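Local structure of De novo protein based on the inhibitor Amoebiasin-1 (Entamoeba histolytica, 5SWK) at residues Y67-T72 with G79-V84. The protein probably inhibits cysteine proteases, as does the amoebic inhibitor it is based on, which may protect the cytosol against proteases released by damaged vesicles. Sequence-based numbering, arbitrary orientation.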
loop_
_atom_site.group_PDB
_atom_site.type_symbol
_atom_site.label_atom_id
_atom_site.label_comp_id
_atom_site.label_asym_id
_atom_site.label_seq_id
_atom_site.Cartn_x
_atom_site.Cartn_y
_atom_site.Cartn_z
ATOM N N TYR D 67 11.276 9.816 17.506
ATOM C CA TYR D 67 10.885 10.621 16.366
ATOM C C TYR D 67 10.332 11.932 16.877
ATOM O O TYR D 67 9.480 11.958 17.766
ATOM C CB TYR D 67 9.862 9.876 15.497
ATOM C CG TYR D 67 10.525 8.802 14.672
ATOM C CD1 TYR D 67 10.914 9.045 13.360
ATOM C CD2 TYR D 67 10.801 7.558 15.221
ATOM C CE1 TYR D 67 11.542 8.065 12.610
ATOM C CE2 TYR D 67 11.428 6.580 14.486
ATOM C CZ TYR D 67 11.794 6.834 13.180
ATOM O OH TYR D 67 12.414 5.846 12.453
ATOM N N HIS D 68 10.863 13.019 16.339
ATOM C CA HIS D 68 10.395 14.350 16.654
ATOM C C HIS D 68 9.553 14.832 15.496
ATOM O O HIS D 68 10.060 15.046 14.394
ATOM C CB HIS D 68 11.565 15.305 16.905
ATOM C CG HIS D 68 12.340 15.007 18.152
ATOM N ND1 HIS D 68 12.595 15.962 19.116
ATOM C CD2 HIS D 68 12.931 13.869 18.585
ATOM C CE1 HIS D 68 13.308 15.421 20.089
ATOM N NE2 HIS D 68 13.523 14.152 19.794
ATOM N N ILE D 69 8.256 14.973 15.729
ATOM C CA ILE D 69 7.386 15.499 14.697
ATOM C C ILE D 69 6.983 16.914 15.080
ATOM O O ILE D 69 6.186 17.130 15.986
ATOM C CB ILE D 69 6.144 14.626 14.476
ATOM C CG1 ILE D 69 6.553 13.179 14.161
ATOM C CG2 ILE D 69 5.311 15.186 13.328
ATOM C CD1 ILE D 69 6.615 12.256 15.364
ATOM N N LYS D 70 7.566 17.879 14.384
ATOM C CA LYS D 70 7.311 19.280 14.651
ATOM C C LYS D 70 6.156 19.750 13.785
ATOM O O LYS D 70 6.243 19.701 12.563
ATOM C CB LYS D 70 8.575 20.109 14.381
ATOM C CG LYS D 70 8.400 21.608 14.564
ATOM N N ILE D 71 5.064 20.186 14.406
ATOM C CA ILE D 71 3.937 20.685 13.634
ATOM C C ILE D 71 3.835 22.197 13.767
ATOM O O ILE D 71 4.227 22.770 14.781
ATOM C CB ILE D 71 2.600 20.043 14.067
ATOM C CG1 ILE D 71 2.304 20.350 15.539
ATOM C CG2 ILE D 71 2.611 18.537 13.804
ATOM C CD1 ILE D 71 0.898 19.950 15.980
ATOM N N THR D 72 3.323 22.833 12.721
ATOM C CA THR D 72 3.086 24.269 12.714
ATOM C C THR D 72 1.680 24.539 12.198
ATOM O O THR D 72 1.304 24.036 11.138
ATOM C CB THR D 72 4.102 25.015 11.830
ATOM O OG1 THR D 72 5.429 24.736 12.287
ATOM C CG2 THR D 72 3.858 26.518 11.886
ATOM N N GLY D 79 -7.864 21.469 12.695
ATOM C CA GLY D 79 -6.899 20.652 11.988
ATOM C C GLY D 79 -6.700 19.304 12.649
ATOM O O GLY D 79 -7.333 18.987 13.656
ATOM N N LYS D 80 -5.798 18.507 12.089
ATOM C CA LYS D 80 -5.610 17.149 12.563
ATOM C C LYS D 80 -4.305 16.594 12.024
ATOM O O LYS D 80 -3.875 16.971 10.937
ATOM C CB LYS D 80 -6.789 16.271 12.130
ATOM C CG LYS D 80 -6.754 14.840 12.639
ATOM C CD LYS D 80 -7.975 14.058 12.153
ATOM N N ILE D 81 -3.659 15.723 12.788
ATOM C CA ILE D 81 -2.534 14.977 12.249
ATOM C C ILE D 81 -2.630 13.522 12.686
ATOM O O ILE D 81 -2.972 13.210 13.836
ATOM C CB ILE D 81 -1.167 15.600 12.654
ATOM C CG1 ILE D 81 -0.027 14.922 11.888
ATOM C CG2 ILE D 81 -0.944 15.537 14.156
ATOM C CD1 ILE D 81 1.284 15.679 11.940
ATOM N N VAL D 82 -2.396 12.626 11.731
ATOM C CA VAL D 82 -2.391 11.201 12.008
ATOM C C VAL D 82 -1.036 10.649 11.609
ATOM O O VAL D 82 -0.607 10.807 10.466
ATOM C CB VAL D 82 -3.501 10.443 11.247
ATOM C CG1 VAL D 82 -3.457 8.964 11.594
ATOM C CG2 VAL D 82 -4.874 11.033 11.567
ATOM N N LEU D 83 -0.366 10.022 12.566
ATOM C CA LEU D 83 0.930 9.408 12.337
ATOM C C LEU D 83 0.780 7.907 12.451
ATOM O O LEU D 83 -0.007 7.414 13.258
ATOM C CB LEU D 83 1.964 9.909 13.348
ATOM C CG LEU D 83 2.083 11.421 13.546
ATOM C CD1 LEU D 83 3.074 11.728 14.661
ATOM C CD2 LEU D 83 2.513 12.086 12.256
ATOM N N VAL D 84 1.540 7.175 11.649
ATOM C CA VAL D 84 1.484 5.731 11.701
ATOM C C VAL D 84 2.896 5.138 11.794
ATOM O O VAL D 84 3.828 5.615 11.147
ATOM C CB VAL D 84 0.717 5.177 10.475
ATOM C CG1 VAL D 84 1.343 5.654 9.184
ATOM C CG2 VAL D 84 0.651 3.675 10.519
#
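Ile69 and Ile71 meet Ile81 and Leu83 through aliphatic carbon alone, with no flat group between them. The ring of Tyr67, on the same strand as the first two, lies beyond this contact, its plane steeply inclined to the rings of Tyr51 and Trp37. Ile69 and Leu83 reach tip to tip: Ile69 CD1 lies 3.6 Å from Leu83 CD1, and Ile69 CG1 is 3.8 Å from the same methyl. The second torsion of Ile69, 93°, lies between staggered and eclipsed, a mildly strained setting in which CD1 rests against the Leu83 methyl. Ile71 and Ile81 instead cross obliquely, with Ile71 CG2 3.7 Å from Ile81 CD1. In Ile81 both torsions are extended (chi1 -171°), which carries CD1 out from its strand; there it also comes within 4.3 Å of Ile69 CG2, touching both isoleucines opposite.

The segment axes approach to 10.0 Å and run nearly antiparallel at 164°, too far apart for backbone pairing; these strands therefore belong to facing sheets. The first is bonded to strands 22-29 and 45-53, whose Leu27 and Val49 extend the apolar layer. The second pairs with strand 36-43 and, on its other edge, with an antiparallel strand of a second subunit, whose Phe103 and Leu105 pack on Leu83 and Ile81, consistent with strand exchange. Such face-to-face packing of alternate inward residues is characteristic of the immunoglobulin-like beta sandwich of chagasin-family inhibitors.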